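Local coordinates for protein CD180 antigen (Mus musculus, PDB 3T6Q) that may cooperate with MD-1 and TLR4 in the innate response of B cells to bacterial lipopolysaccharide, leading to NF-kappa-B activation, at residues Ser102-Leu107 with His126-Leu131. Numbering follows the deposited sequence.
Sequences SGPKAL and HNQKTL
Gln128 and Pro104 join two successive loops of the leucine-rich-repeat solenoid by a side-chain-to-backbone hydrogen bond, each loop lying just ahead of its repeat's short strand, 109-111 or 133-135. Gln128 NE2 donates to Pro104 O at 2.9 Å, nearly straight at the hydrogen (164°). The acceptor lies close to the amide plane of Gln128, yet the donor stands above the carbonyl plane of Pro104. Leu107 N, closing the type I turn Pro104-Leu107, reaches the same oxygen from the opposite face, so two N-H groups grip it. The Gln128 chain bends at chi2 (64°), and from there the amide puts NE2, not CD, next to Pro104 O; NE2 also bonds Leu101 O, and this second bond helps fix the amide's rotation. One carbon before the amide carbon, Gln128 CG packs on Leu107 CB at 3.8 Å, the two side chains crossing at a slant. Such stacking of equivalent turns, one coil on the next, is how the Toll-like receptor ectodomain builds its horseshoe; here the LRR 3-LRR 4 junction stacks on the LRR 4-LRR 5 junction. Further along, a single water bridges the backbones: it donates to Lys105 O (2.8 Å) and Leu107 O (2.9 Å) and accepts from Thr130 N. At the other end Asn127 leans its ND2 against Ser102 CA at 3.4 Å, while Ser102 OG turns to Asp75. Lys105 lays CB and CG alongside Asn127 O, and its NZ makes a short hydrogen bond (2.6 Å) to Ser102 O within its own loop, though the eclipsed chi4 (1°) leaves NZ's exact position doubtful. Pro104 packs its ring against Phe77 and Leu83, and Leu131 touches Phe150.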
loop_
_atom_site.group_PDB
_atom_site.type_symbol
_atom_site.label_atom_id
_atom_site.label_comp_id
_atom_site.label_asym_id
_atom_site.label_seq_id
_atom_site.Cartn_x
_atom_site.Cartn_y
_atom_site.Cartn_z
ATOM N N SER A 102 -9.228 0.395 -24.175
ATOM C CA SER A 102 -9.416 0.036 -25.594
ATOM C C SER A 102 -9.333 1.269 -26.494
ATOM O O SER A 102 -8.823 1.199 -27.595
ATOM C CB SER A 102 -10.758 -0.702 -25.796
ATOM O OG SER A 102 -11.871 0.188 -25.538
ATOM N N GLY A 103 -9.841 2.393 -26.002
ATOM C CA GLY A 103 -9.872 3.655 -26.717
ATOM C C GLY A 103 -8.505 4.267 -27.041
ATOM O O GLY A 103 -8.201 4.535 -28.215
ATOM N N PRO A 104 -7.668 4.501 -26.016
ATOM C CA PRO A 104 -6.387 5.212 -26.246
ATOM C C PRO A 104 -5.220 4.345 -26.749
ATOM O O PRO A 104 -4.222 4.115 -26.025
ATOM C CB PRO A 104 -6.065 5.816 -24.876
ATOM C CG PRO A 104 -6.856 5.029 -23.885
ATOM C CD PRO A 104 -7.989 4.350 -24.582
ATOM N N LYS A 105 -5.324 3.885 -27.993
ATOM C CA LYS A 105 -4.350 2.960 -28.505
ATOM C C LYS A 105 -2.981 3.634 -28.741
ATOM O O LYS A 105 -1.969 2.938 -28.712
ATOM C CB LYS A 105 -4.864 2.251 -29.782
ATOM C CG LYS A 105 -6.028 1.260 -29.583
ATOM C CD LYS A 105 -6.327 0.495 -30.883
ATOM C CE LYS A 105 -7.662 -0.241 -30.966
ATOM N NZ LYS A 105 -8.606 -0.161 -29.818
ATOM N N ALA A 106 -2.948 4.956 -28.949
ATOM C CA ALA A 106 -1.671 5.707 -29.076
ATOM C C ALA A 106 -1.187 6.324 -27.747
ATOM O O ALA A 106 -0.344 7.231 -27.757
ATOM C CB ALA A 106 -1.731 6.793 -30.165
ATOM N N LEU A 107 -1.705 5.833 -26.616
ATOM C CA LEU A 107 -1.269 6.361 -25.313
ATOM C C LEU A 107 0.259 6.302 -25.183
ATOM O O LEU A 107 0.856 5.284 -25.507
ATOM C CB LEU A 107 -1.877 5.553 -24.179
ATOM C CG LEU A 107 -1.788 6.267 -22.815
ATOM C CD1 LEU A 107 -2.680 7.512 -22.779
ATOM C CD2 LEU A 107 -2.091 5.279 -21.726
ATOM N N HIS A 126 -2.621 -4.576 -23.052
ATOM C CA HIS A 126 -2.494 -5.222 -24.376
ATOM C C HIS A 126 -2.876 -4.344 -25.574
ATOM O O HIS A 126 -2.423 -4.591 -26.686
ATOM C CB HIS A 126 -3.294 -6.512 -24.376
ATOM C CG HIS A 126 -4.745 -6.304 -24.036
ATOM N ND1 HIS A 126 -5.194 -6.265 -22.759
ATOM C CD2 HIS A 126 -5.842 -6.062 -24.847
ATOM C CE1 HIS A 126 -6.517 -6.035 -22.763
ATOM N NE2 HIS A 126 -6.916 -5.919 -24.041
ATOM N N ASN A 127 -3.681 -3.306 -25.362
ATOM C CA ASN A 127 -4.032 -2.347 -26.423
ATOM C C ASN A 127 -3.042 -1.169 -26.604
ATOM O O ASN A 127 -3.243 -0.325 -27.483
ATOM C CB ASN A 127 -5.428 -1.749 -26.190
ATOM C CG ASN A 127 -6.544 -2.662 -26.630
ATOM O OD1 ASN A 127 -6.491 -3.224 -27.721
ATOM N ND2 ASN A 127 -7.574 -2.817 -25.783
ATOM N N GLN A 128 -2.042 -1.043 -25.727
ATOM C CA GLN A 128 -1.168 0.134 -25.756
ATOM C C GLN A 128 0.144 -0.301 -26.411
ATOM O O GLN A 128 1.100 -0.719 -25.728
ATOM C CB GLN A 128 -0.930 0.722 -24.337
ATOM C CG GLN A 128 -1.981 1.733 -23.941
ATOM C CD GLN A 128 -3.341 1.062 -23.844
ATOM O OE1 GLN A 128 -3.505 0.078 -23.126
ATOM N NE2 GLN A 128 -4.306 1.569 -24.593
ATOM N N LYS A 129 0.180 -0.219 -27.742
ATOM C CA LYS A 129 1.338 -0.721 -28.481
ATOM C C LYS A 129 2.483 0.286 -28.646
ATOM O O LYS A 129 3.566 -0.098 -29.053
ATOM C CB LYS A 129 0.897 -1.263 -29.853
ATOM C CG LYS A 129 0.594 -2.747 -29.888
ATOM C CD LYS A 129 -0.781 -3.069 -29.350
ATOM C CE LYS A 129 -1.086 -4.543 -29.547
ATOM N NZ LYS A 129 -1.273 -4.852 -30.989
ATOM N N THR A 130 2.227 1.563 -28.354
ATOM C CA THR A 130 3.242 2.623 -28.465
ATOM C C THR A 130 3.605 3.274 -27.105
ATOM O O THR A 130 4.066 4.402 -27.063
ATOM C CB THR A 130 2.860 3.712 -29.523
ATOM O OG1 THR A 130 1.885 4.630 -29.008
ATOM C CG2 THR A 130 2.356 3.084 -30.816
ATOM N N LEU A 131 3.405 2.550 -26.006
ATOM C CA LEU A 131 3.617 3.121 -24.659
ATOM C C LEU A 131 5.096 3.533 -24.502
ATOM O O LEU A 131 5.975 2.705 -24.740
ATOM C CB LEU A 131 3.323 2.048 -23.607
ATOM C CG LEU A 131 2.588 2.351 -22.292
ATOM C CD1 LEU A 131 3.310 1.726 -21.109
ATOM C CD2 LEU A 131 2.244 3.795 -22.046
HETATM O O HOH W 1 0.088 2.877 -26.854
#